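Local structure of putative acetyltransferase Sthe_0691 (Sphaerobacter thermophilus, 3SHP) at residues E104-E107 and L108-W112; I78-K82 and Q83-L87; H90-P93 and W94-D97. The protein is a putative acetyltransferase that probably moves an acetyl group from acetyl-coenzyme A to an unspecified acceptor. One frame throughout, in Å; residues are numbered along the deposited sequence.

Contact 1. Residues E104-E107 and L108-W112; sequences EALE and LVVPW
Leu106 and Val110, one helical turn apart, lie side by side and point the same way, and CD1 of the leucine presses against CG2 of the valine at 3.4 Å, tighter than usual for two methyl groups. Leu106 reaches it because CG stands anti to the backbone N (chi1 -179°) and the second torsion swings CD1 along the helix. The same methyl grazes CG1 of Val109 more loosely, at 4.2 Å, so one leucine branch serves both valines. These branched aliphatic residues suit a buried helix face: Leu106 packs on Phe89 of strand 84-91 and on Ala137 of helix 131-139, Val109 on Leu87. Ala105, with its single methyl, lets the helix sit close to Ile64 and Phe89.

Leu108 lies on a different flank. Its CG, anti to the carbonyl carbon, rests 3.2 Å from Glu104 O, while the carboxylate of Glu104 turns elsewhere and accepts hydrogen bonds from the backbone N atoms of Thr13 and Val14.

The backbone bonds run from Leu108 N to Glu104 O (3.0 Å), from Val109 N to Ala105 O and from Val110 N to Leu106 O (3.2 Å). Pro111 breaks the series: it has no N-H to give, and its CD sits 2.9 Å from Glu107 O, where a donor would otherwise stand, so the helix kinks. The whole is an amphipathic alpha-helix, the crossover helix of a beta-alpha-beta unit between strands 84-91 and 121-127, packed on the sheet as in the GNAT acetyltransferase fold.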
loop_
_atom_site.group_PDB
_atom_site.type_symbol
_atom_site.label_atom_id
_atom_site.label_comp_id
_atom_site.label_asym_id
_atom_site.label_seq_id
_atom_site.Cartn_x
_atom_site.Cartn_y
_atom_site.Cartn_z
ATOM N N GLU A 104 12.015 12.361 -32.338
ATOM C CA GLU A 104 12.755 11.691 -33.408
ATOM C C GLU A 104 12.254 10.254 -33.555
ATOM O O GLU A 104 12.036 9.792 -34.657
ATOM C CB GLU A 104 14.272 11.732 -33.171
ATOM C CG GLU A 104 15.043 11.083 -34.317
ATOM C CD GLU A 104 16.544 11.350 -34.273
ATOM O OE1 GLU A 104 16.949 12.517 -34.067
ATOM O OE2 GLU A 104 17.326 10.395 -34.452
ATOM N N ALA A 105 12.050 9.570 -32.433
ATOM C CA ALA A 105 11.561 8.197 -32.449
ATOM C C ALA A 105 10.193 8.117 -33.144
ATOM O O ALA A 105 9.919 7.172 -33.880
ATOM C CB ALA A 105 11.464 7.651 -31.045
ATOM N N LEU A 106 9.335 9.100 -32.898
ATOM C CA LEU A 106 8.020 9.125 -33.536
ATOM C C LEU A 106 8.164 9.354 -35.044
ATOM O O LEU A 106 7.456 8.716 -35.842
ATOM C CB LEU A 106 7.121 10.187 -32.908
ATOM C CG LEU A 106 5.685 10.295 -33.476
ATOM C CD1 LEU A 106 4.992 8.936 -33.483
ATOM C CD2 LEU A 106 4.867 11.242 -32.630
ATOM N N GLU A 107 9.076 10.250 -35.434
ATOM C CA GLU A 107 9.373 10.468 -36.859
ATOM C C GLU A 107 9.781 9.182 -37.556
ATOM O O GLU A 107 9.434 8.968 -38.713
ATOM C CB GLU A 107 10.493 11.497 -37.053
ATOM C CG GLU A 107 10.093 12.911 -36.699
ATOM C CD GLU A 107 11.230 13.923 -36.845
ATOM O OE1 GLU A 107 12.430 13.545 -36.800
ATOM O OE2 GLU A 107 10.905 15.120 -36.994
ATOM N N LEU A 108 10.543 8.352 -36.856
ATOM C CA LEU A 108 11.059 7.107 -37.409
ATOM C C LEU A 108 10.001 6.037 -37.513
ATOM O O LEU A 108 9.920 5.370 -38.532
ATOM C CB LEU A 108 12.240 6.572 -36.580
ATOM C CG LEU A 108 13.407 7.573 -36.437
ATOM C CD1 LEU A 108 14.517 6.962 -35.629
ATOM C CD2 LEU A 108 13.921 8.057 -37.798
ATOM N N VAL A 109 9.204 5.868 -36.463
ATOM C CA VAL A 109 8.301 4.722 -36.374
ATOM C C VAL A 109 7.045 4.880 -37.253
ATOM O O VAL A 109 6.557 3.897 -37.786
ATOM C CB VAL A 109 7.925 4.384 -34.889
ATOM C CG1 VAL A 109 6.884 5.334 -34.359
ATOM C CG2 VAL A 109 7.411 2.953 -34.769
ATOM N N VAL A 110 6.547 6.103 -37.432
ATOM C CA VAL A 110 5.305 6.310 -38.209
ATOM C C VAL A 110 5.397 5.882 -39.685
ATOM O O VAL A 110 4.557 5.099 -40.162
ATOM C CB VAL A 110 4.723 7.754 -38.044
ATOM C CG1 VAL A 110 3.516 7.989 -39.011
ATOM C CG2 VAL A 110 4.270 7.967 -36.622
ATOM N N PRO A 111 6.429 6.344 -40.415
ATOM C CA PRO A 111 6.455 5.918 -41.817
ATOM C C PRO A 111 6.581 4.396 -41.954
ATOM O O PRO A 111 6.002 3.817 -42.899
ATOM C CB PRO A 111 7.712 6.598 -42.385
ATOM C CG PRO A 111 8.053 7.685 -41.406
ATOM C CD PRO A 111 7.602 7.164 -40.066
ATOM N N TRP A 112 7.330 3.765 -41.043
ATOM C CA TRP A 112 7.436 2.304 -40.991
ATOM C C TRP A 112 6.047 1.663 -40.777
ATOM O O TRP A 112 5.700 0.679 -41.443
ATOM C CB TRP A 112 8.435 1.844 -39.914
ATOM C CG TRP A 112 8.366 0.372 -39.630
ATOM C CD1 TRP A 112 8.746 -0.642 -40.464
ATOM C CD2 TRP A 112 7.873 -0.263 -38.436
ATOM N NE1 TRP A 112 8.517 -1.860 -39.872
ATOM C CE2 TRP A 112 7.984 -1.660 -38.627
ATOM C CE3 TRP A 112 7.352 0.212 -37.223
ATOM C CZ2 TRP A 112 7.593 -2.593 -37.647
ATOM C CZ3 TRP A 112 6.956 -0.720 -36.252
ATOM C CH2 TRP A 112 7.064 -2.107 -36.485
#

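Contact 2. Residues I78-K82 and Q83-L87; sequences IEFGK and QTASL
Strands 78-80 and 84-87 run antiparallel, their axes 4.6 Å apart at closest and 160° between their directions, with Glu79 and Ser86 as the hydrogen-bonded pair and Ile78-Leu87 and Phe80-Ala85 as non-hydrogen-bonded pairs. Glu79 N gives a short bond to Ser86 O (2.7 Å) in the carbonyl plane, and Ser86 N returns one to Glu79 O at 3.0 Å. Nearer the turn, Gly81 N meets Thr84 O from above the carbonyl plane, with a weak second bond to Thr84 OG1.

On one face Ile78, Phe80, Ala85 and Leu87 are apolar, as befits the side under helix 98-116. Phe80 has CG anti to the carbonyl carbon (chi1 -68°), which lays the ring beside its cross-strand neighbour: CE2 lies 3.7 Å from Ala85 CB, and the small methyl leaves room for the large ring. Ile78 CG2 lies 4.0 Å above one ring face, offset toward the rim. The ring also stacks with His117, and the Phe80 side chain is about 8 Å from the bound meso-tartaric acid. Ile78 and Leu87 stand side by side, with CG1 of the isoleucine 4.1 Å from CB of the leucine. Gly81 suits its place because a CB there would run into Thr84 OG1.

The other face is polar. A water joins Glu79 O, Thr84 OG1 (2.7 Å) and Ser86 OG, so small hydroxyl residues suit these positions. Glu79, its chain extended, carries its carboxylate past Ser86 CB. The chemistry thus divides the hairpin in two: an apolar face packed largely against helix 98-116, and a polar face whose carboxylate is shared between Ala39 N and a salt bridge to Arg149 of the second subunit, tying the hairpin to the assembly.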
loop_
_atom_site.group_PDB
_atom_site.type_symbol
_atom_site.label_atom_id
_atom_site.label_comp_id
_atom_site.label_asym_id
_atom_site.label_seq_id
_atom_site.Cartn_x
_atom_site.Cartn_y
_atom_site.Cartn_z
ATOM N N ILE A 78 3.949 -0.910 -28.884
ATOM C CA ILE A 78 2.991 -0.927 -29.950
ATOM C C ILE A 78 2.007 -2.083 -29.772
ATOM O O ILE A 78 2.415 -3.209 -29.454
ATOM C CB ILE A 78 3.690 -1.089 -31.326
ATOM C CG1 ILE A 78 4.765 -0.004 -31.534
ATOM C CG2 ILE A 78 2.651 -1.055 -32.445
ATOM C CD1 ILE A 78 5.732 -0.324 -32.688
ATOM N N GLU A 79 0.723 -1.811 -30.019
ATOM C CA GLU A 79 -0.304 -2.858 -29.978
ATOM C C GLU A 79 -1.061 -2.885 -31.311
ATOM O O GLU A 79 -1.689 -1.894 -31.691
ATOM C CB GLU A 79 -1.246 -2.630 -28.772
ATOM C CG GLU A 79 -2.497 -3.493 -28.767
ATOM C CD GLU A 79 -3.697 -2.858 -28.048
ATOM O OE1 GLU A 79 -3.691 -1.631 -27.752
ATOM O OE2 GLU A 79 -4.663 -3.611 -27.794
ATOM N N PHE A 80 -0.960 -3.988 -32.041
ATOM C CA PHE A 80 -1.716 -4.127 -33.283
ATOM C C PHE A 80 -3.042 -4.802 -33.010
ATOM O O PHE A 80 -3.120 -5.747 -32.207
ATOM C CB PHE A 80 -0.973 -4.946 -34.359
ATOM C CG PHE A 80 0.248 -4.269 -34.913
ATOM C CD1 PHE A 80 1.517 -4.761 -34.623
ATOM C CD2 PHE A 80 0.135 -3.139 -35.716
ATOM C CE1 PHE A 80 2.655 -4.143 -35.113
ATOM C CE2 PHE A 80 1.286 -2.499 -36.219
ATOM C CZ PHE A 80 2.545 -3.005 -35.913
ATOM N N GLY A 81 -4.082 -4.311 -33.666
ATOM C CA GLY A 81 -5.307 -5.075 -33.818
ATOM C C GLY A 81 -5.369 -5.569 -35.262
ATOM O O GLY A 81 -4.348 -5.689 -35.934
ATOM N N LYS A 82 -6.562 -5.831 -35.773
ATOM C CA LYS A 82 -6.665 -6.300 -37.148
ATOM C C LYS A 82 -6.204 -5.245 -38.151
ATOM O O LYS A 82 -5.367 -5.527 -39.003
ATOM C CB LYS A 82 -8.084 -6.769 -37.460
ATOM C CG LYS A 82 -8.240 -7.416 -38.821
ATOM C CD LYS A 82 -9.610 -8.077 -38.946
ATOM C CE LYS A 82 -10.779 -7.076 -38.756
ATOM N NZ LYS A 82 -12.129 -7.729 -38.476
ATOM N N GLN A 83 -6.744 -4.040 -38.046
ATOM C CA GLN A 83 -6.390 -2.979 -38.963
ATOM C C GLN A 83 -5.909 -1.720 -38.249
ATOM O O GLN A 83 -5.952 -0.627 -38.822
ATOM C CB GLN A 83 -7.608 -2.675 -39.820
ATOM C CG GLN A 83 -7.675 -3.602 -41.040
ATOM C CD GLN A 83 -9.075 -3.908 -41.479
ATOM O OE1 GLN A 83 -10.047 -3.717 -40.736
ATOM N NE2 GLN A 83 -9.196 -4.420 -42.692
ATOM N N THR A 84 -5.475 -1.880 -36.993
ATOM C CA THR A 84 -5.116 -0.744 -36.144
ATOM C C THR A 84 -3.728 -0.895 -35.566
ATOM O O THR A 84 -3.248 -2.014 -35.372
ATOM C CB THR A 84 -6.097 -0.576 -34.965
ATOM O OG1 THR A 84 -6.023 -1.727 -34.117
ATOM C CG2 THR A 84 -7.545 -0.409 -35.468
ATOM N N ALA A 85 -3.077 0.236 -35.305
ATOM C CA ALA A 85 -1.848 0.245 -34.537
ATOM C C ALA A 85 -1.959 1.353 -33.506
ATOM O O ALA A 85 -2.304 2.484 -33.851
ATOM C CB ALA A 85 -0.670 0.495 -35.430
ATOM N N SER A 86 -1.696 1.007 -32.247
ATOM C CA SER A 86 -1.739 1.936 -31.136
ATOM C C SER A 86 -0.378 1.919 -30.455
ATOM O O SER A 86 0.241 0.864 -30.327
ATOM C CB SER A 86 -2.836 1.522 -30.152
ATOM O OG SER A 86 -4.087 1.439 -30.818
ATOM N N LEU A 87 0.090 3.078 -30.015
ATOM C CA LEU A 87 1.418 3.171 -29.416
ATOM C C LEU A 87 1.604 4.302 -28.426
ATOM O O LEU A 87 0.904 5.320 -28.464
ATOM C CB LEU A 87 2.498 3.291 -30.477
ATOM C CG LEU A 87 2.375 4.389 -31.505
ATOM C CD1 LEU A 87 3.760 4.922 -31.819
ATOM C CD2 LEU A 87 1.691 3.837 -32.772
HETATM O O HOH W 1 -4.474 -1.241 -31.984
#

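Contact 3. Residues H90-P93 and W94-D97; sequences HMAP and WLDD
Ala92 and Trp94 meet in a CH-pi contact: the alanine methyl, CB, stands over one face of the indole, 3.6 Å from the centroid of the five-membered ring and 22° off its normal. It leans toward the NE1-CE2 side, with NE1 at 3.4 Å. The indole is folded back over the methyl because CG occupies the position between the backbone N and the carbonyl carbon (chi1 48°). A small residue suits position 92, since a longer side chain would have to share the ground the ring takes. With an alanine in place of Trp94, the methyl of Ala92 would probably lose its aromatic cover, and His25 of the third subunit, which stacks on the indole, would be left without its ring partner.

Within the turn the backbone bond runs from Leu95 N to Ala92 O. It is fairly straight at the hydrogen, 161°, but at 3.3 Å it is long, and the donor lies above the carbonyl plane. It closes a type I beta turn from Ala92 to Leu95, by which the chain leaves strand 84-91 and heads for helix 98-116. Pro93, second in the turn, suits it because its ring fixes phi near the value that place requires.

Apolar packing adds a further kind of contact. The chain of Met91, a selenomethionine, bends at its second and third torsions, which brings CE within 4.0 Å of Leu95 CD1, while Leu95 CG lies 4.3 Å from Ala92 CB; both Met91 and Leu95 also rest on Leu101 of helix 98-116.

Charged and polar bonds face the third subunit: Asp96 OD1 forms a salt bridge with Lys24 of that subunit, and the same lysine binds Trp94 O.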
loop_
_atom_site.group_PDB
_atom_site.type_symbol
_atom_site.label_atom_id
_atom_site.label_comp_id
_atom_site.label_asym_id
_atom_site.label_seq_id
_atom_site.Cartn_x
_atom_site.Cartn_y
_atom_site.Cartn_z
ATOM N N HIS A 90 7.841 5.408 -23.642
ATOM C CA HIS A 90 8.288 5.467 -22.261
ATOM C C HIS A 90 9.750 5.882 -22.339
ATOM O O HIS A 90 10.568 5.102 -22.801
ATOM C CB HIS A 90 8.198 4.097 -21.585
ATOM C CG HIS A 90 6.815 3.532 -21.504
ATOM N ND1 HIS A 90 5.937 3.853 -20.488
ATOM C CD2 HIS A 90 6.161 2.650 -22.300
ATOM C CE1 HIS A 90 4.799 3.204 -20.669
ATOM N NE2 HIS A 90 4.913 2.461 -21.758
HETATM N N MSE A 91 10.084 7.098 -21.921
HETATM C CA MSE A 91 11.483 7.571 -22.010
HETATM C C MSE A 91 12.178 7.421 -20.660
HETATM O O MSE A 91 11.520 7.497 -19.633
HETATM C CB MSE A 91 11.542 9.035 -22.467
HETATM C CG MSE A 91 10.713 9.295 -23.725
HETATM SE SE MSE A 91 11.251 8.187 -25.242
HETATM C CE MSE A 91 12.984 8.974 -25.518
ATOM N N ALA A 92 13.491 7.202 -20.655
ATOM C CA ALA A 92 14.217 7.094 -19.396
ATOM C C ALA A 92 14.107 8.410 -18.632
ATOM O O ALA A 92 14.221 9.477 -19.213
ATOM C CB ALA A 92 15.678 6.720 -19.622
ATOM N N PRO A 93 13.844 8.327 -17.327
ATOM C CA PRO A 93 13.693 9.513 -16.484
ATOM C C PRO A 93 14.993 10.302 -16.287
ATOM O O PRO A 93 14.928 11.504 -15.995
ATOM C CB PRO A 93 13.218 8.935 -15.127
ATOM C CG PRO A 93 13.783 7.530 -15.119
ATOM C CD PRO A 93 13.626 7.083 -16.572
ATOM N N TRP A 94 16.141 9.644 -16.439
ATOM C CA TRP A 94 17.437 10.316 -16.315
ATOM C C TRP A 94 17.821 11.127 -17.559
ATOM O O TRP A 94 18.850 11.799 -17.559
ATOM C CB TRP A 94 18.553 9.322 -15.993
ATOM C CG TRP A 94 18.581 8.068 -16.856
ATOM C CD1 TRP A 94 18.065 6.839 -16.536
ATOM C CD2 TRP A 94 19.178 7.920 -18.160
ATOM N NE1 TRP A 94 18.316 5.940 -17.551
ATOM C CE2 TRP A 94 18.992 6.571 -18.557
ATOM C CE3 TRP A 94 19.873 8.790 -19.016
ATOM C CZ2 TRP A 94 19.436 6.075 -19.781
ATOM C CZ3 TRP A 94 20.337 8.299 -20.238
ATOM C CH2 TRP A 94 20.101 6.942 -20.616
ATOM N N LEU A 95 17.011 11.070 -18.613
ATOM C CA LEU A 95 17.362 11.801 -19.825
ATOM C C LEU A 95 17.339 13.309 -19.601
ATOM O O LEU A 95 16.501 13.822 -18.860
ATOM C CB LEU A 95 16.439 11.431 -20.976
ATOM C CG LEU A 95 16.800 10.204 -21.795
ATOM C CD1 LEU A 95 15.659 9.949 -22.780
ATOM C CD2 LEU A 95 18.114 10.396 -22.567
ATOM N N ASP A 96 18.281 14.011 -20.218
ATOM C CA ASP A 96 18.345 15.461 -20.097
ATOM C C ASP A 96 17.177 16.150 -20.811
ATOM O O ASP A 96 16.564 17.077 -20.250
ATOM C CB ASP A 96 19.683 15.984 -20.639
ATOM C CG ASP A 96 20.716 16.176 -19.547
ATOM O OD1 ASP A 96 20.298 16.490 -18.410
ATOM O OD2 ASP A 96 21.937 16.028 -19.828
ATOM N N ASP A 97 16.880 15.691 -22.027
ATOM C CA ASP A 97 15.811 16.255 -22.848
ATOM C C ASP A 97 15.096 15.112 -23.590
ATOM O O ASP A 97 15.370 14.806 -24.742
ATOM C CB ASP A 97 16.383 17.284 -23.837
ATOM C CG ASP A 97 15.290 18.067 -24.613
ATOM O OD1 ASP A 97 14.077 17.689 -24.586
ATOM O OD2 ASP A 97 15.676 19.081 -25.267
#

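Overall arrangement
From the N terminus, contact 2 comes first: its tight turn at Lys82-Gln83 closes the hairpin of strands 72-80 and 84-91. The second strand then runs on to contact 3, on the opposite side of the chain's centre, where a beta turn closes a short loop before helix 98-116. Contact 1 follows midway along that helix. The three are in series, neither nesting nor crossing. The helix runs back over the hairpin, so that contacts 1 and 2, on successive elements of the chain, touch: Trp112 CZ3 lies 3.8 Å from Ile78 CD1. This ties the hairpin to the helix that leads on to strand 121-127. Contacts 1 and 3 do not touch, their nearest atoms being about 6 Å apart.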